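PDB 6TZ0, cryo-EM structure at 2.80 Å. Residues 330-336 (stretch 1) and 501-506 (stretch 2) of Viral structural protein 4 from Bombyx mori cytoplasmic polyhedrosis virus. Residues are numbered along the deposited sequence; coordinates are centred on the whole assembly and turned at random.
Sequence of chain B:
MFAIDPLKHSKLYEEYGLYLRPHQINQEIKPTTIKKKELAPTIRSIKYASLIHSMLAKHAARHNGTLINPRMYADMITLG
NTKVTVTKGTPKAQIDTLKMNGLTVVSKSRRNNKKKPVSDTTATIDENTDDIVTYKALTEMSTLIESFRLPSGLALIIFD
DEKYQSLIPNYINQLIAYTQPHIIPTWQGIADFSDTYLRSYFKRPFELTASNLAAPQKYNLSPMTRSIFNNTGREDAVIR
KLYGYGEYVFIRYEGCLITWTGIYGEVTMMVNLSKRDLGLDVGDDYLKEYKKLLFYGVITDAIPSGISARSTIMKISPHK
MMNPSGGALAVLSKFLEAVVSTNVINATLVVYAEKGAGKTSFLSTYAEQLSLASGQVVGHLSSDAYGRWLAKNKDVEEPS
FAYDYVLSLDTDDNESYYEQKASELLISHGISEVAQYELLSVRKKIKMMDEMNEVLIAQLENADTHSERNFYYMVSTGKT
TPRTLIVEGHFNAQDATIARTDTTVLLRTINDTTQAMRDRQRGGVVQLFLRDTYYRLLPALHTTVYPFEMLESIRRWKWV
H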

# COMPACT_ATOMS: atom_id res chain seq x y z
N ALA B 330 -14.04 -9.77 22.10
CA ALA B 330 -12.91 -9.97 21.20
C ALA B 330 -11.69 -9.17 21.62
O ALA B 330 -10.58 -9.70 21.72
CB ALA B 330 -13.33 -9.60 19.78
N VAL B 331 -11.88 -7.87 21.90
CA VAL B 331 -10.75 -7.03 22.29
C VAL B 331 -10.25 -7.41 23.69
O VAL B 331 -9.04 -7.43 23.95
CB VAL B 331 -11.16 -5.55 22.19
CG1 VAL B 331 -10.04 -4.64 22.64
CG2 VAL B 331 -11.53 -5.22 20.76
N LEU B 332 -11.16 -7.78 24.58
CA LEU B 332 -10.75 -8.20 25.92
C LEU B 332 -10.02 -9.54 25.89
O LEU B 332 -9.06 -9.74 26.64
CB LEU B 332 -11.97 -8.27 26.83
CG LEU B 332 -12.61 -6.94 27.19
CD1 LEU B 332 -13.92 -7.19 27.87
CD2 LEU B 332 -11.69 -6.12 28.07
N SER B 333 -10.43 -10.47 25.02
CA SER B 333 -9.71 -11.73 24.91
C SER B 333 -8.38 -11.55 24.19
O SER B 333 -7.45 -12.33 24.42
CB SER B 333 -10.56 -12.76 24.19
OG SER B 333 -10.71 -12.41 22.83
N LYS B 334 -8.27 -10.54 23.33
CA LYS B 334 -6.97 -10.16 22.77
C LYS B 334 -6.02 -9.71 23.88
O LYS B 334 -4.84 -10.10 23.90
CB LYS B 334 -7.18 -9.06 21.73
CG LYS B 334 -5.99 -8.71 20.88
CD LYS B 334 -6.39 -7.68 19.86
CE LYS B 334 -5.23 -7.33 18.95
NZ LYS B 334 -5.61 -6.26 17.99
N PHE B 335 -6.54 -8.92 24.83
CA PHE B 335 -5.73 -8.55 25.99
C PHE B 335 -5.38 -9.75 26.86
O PHE B 335 -4.26 -9.83 27.37
CB PHE B 335 -6.45 -7.50 26.83
CG PHE B 335 -5.77 -7.20 28.13
CD1 PHE B 335 -4.52 -6.61 28.15
CD2 PHE B 335 -6.39 -7.49 29.33
CE1 PHE B 335 -3.90 -6.34 29.34
CE2 PHE B 335 -5.77 -7.21 30.53
CZ PHE B 335 -4.53 -6.63 30.53
N LEU B 336 -6.30 -10.69 27.03
CA LEU B 336 -5.99 -11.85 27.88
C LEU B 336 -4.99 -12.78 27.22
O LEU B 336 -4.18 -13.41 27.91
CB LEU B 336 -7.26 -12.61 28.23
CG LEU B 336 -8.23 -11.84 29.12
CD1 LEU B 336 -9.43 -12.69 29.43
CD2 LEU B 336 -7.53 -11.39 30.38
N THR B 501 0.33 -0.41 23.28
CA THR B 501 -0.67 -1.45 23.47
C THR B 501 -1.20 -1.90 22.13
O THR B 501 -0.88 -1.34 21.08
CB THR B 501 -1.85 -0.97 24.32
OG1 THR B 501 -2.54 0.07 23.62
CG2 THR B 501 -1.39 -0.43 25.62
N ASP B 502 -2.08 -2.89 22.17
CA ASP B 502 -2.86 -3.27 21.02
C ASP B 502 -4.33 -3.33 21.37
O ASP B 502 -5.16 -3.61 20.50
CB ASP B 502 -2.39 -4.63 20.49
CG ASP B 502 -2.66 -4.81 19.02
OD1 ASP B 502 -3.23 -3.89 18.40
OD2 ASP B 502 -2.27 -5.86 18.49
N THR B 503 -4.68 -3.11 22.64
CA THR B 503 -6.04 -3.24 23.13
C THR B 503 -6.39 -2.00 23.94
O THR B 503 -5.93 -1.85 25.08
CB THR B 503 -6.20 -4.49 23.99
OG1 THR B 503 -5.21 -4.49 25.01
CG2 THR B 503 -6.07 -5.75 23.16
N THR B 504 -7.20 -1.12 23.37
CA THR B 504 -7.76 0.01 24.10
C THR B 504 -9.27 0.01 23.94
O THR B 504 -9.79 -0.09 22.82
CB THR B 504 -7.13 1.34 23.66
OG1 THR B 504 -7.88 2.44 24.18
CG2 THR B 504 -6.99 1.45 22.17
N VAL B 505 -9.97 0.08 25.07
CA VAL B 505 -11.42 0.02 25.12
C VAL B 505 -11.93 1.31 25.73
O VAL B 505 -11.17 2.11 26.29
CB VAL B 505 -11.93 -1.19 25.91
CG1 VAL B 505 -11.49 -2.47 25.27
CG2 VAL B 505 -11.45 -1.12 27.35
N LEU B 506 -13.24 1.51 25.63
CA LEU B 506 -13.90 2.62 26.29
C LEU B 506 -14.96 2.06 27.23
O LEU B 506 -15.73 1.18 26.84
CB LEU B 506 -14.52 3.57 25.26
CG LEU B 506 -14.92 4.98 25.70
CD1 LEU B 506 -14.69 5.93 24.56
CD2 LEU B 506 -16.36 5.06 26.12

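The contact between residues 330-336 and 501-506 is a small packing of a helix against a loop that leads into a strand, in which methyl groups do most of the touching and one salt bridge closes an end, with no hydrogen bond passing between the two segments. It illustrates how elements far apart in sequence, here at least 168 residues, can be brought together by side-chain packing and a single salt bridge, without a hydrogen bond between them, burying 318 Å² counted over both sides.

At its centre lies Thr503, whose CA-to-CB bond points toward the helix. With chi1 at 53° (p), the CG2 methyl of Thr503 settles against a full turn of helix: it lies 3.5 Å from Val331 O, 3.7 Å from Lys334 CG and 3.6 Å from Phe335 N. That carbonyl and that amide already bond to each other, Phe335 N to Val331 O at 3.0 Å, so both groups are already paired within the helix, and the methyl beside them takes no partner from either. Thr503 OG1, the other branch, sits 3.7 Å from Phe335 CB, while the end of the phenylalanine side chain leads away from this segment.

The next inward-pointing residue is Val505. Thr504 points away, whereas Val505 points toward the helix and meets Val331, CG1 to CG1 at 3.7 Å. Two compact branched side chains suit this buried, apolar spot.

Beyond Thr503 in the other direction, the contact turns polar. Lys334, with all four chi angles t, is fully extended; its aliphatic portion passes Thr503 and its charged end reaches Asp502, forming a salt bridge between Lys334 NZ and Asp502 OD1 at 3.4 Å. Lys334 CE lies 3.3 Å from Asp502 OD2. Such a residue suits a boundary of this kind, since its long methylene chain packs like a hydrocarbon while its amine, also hydrogen-bonded elsewhere in the structure, answers a buried carboxylate.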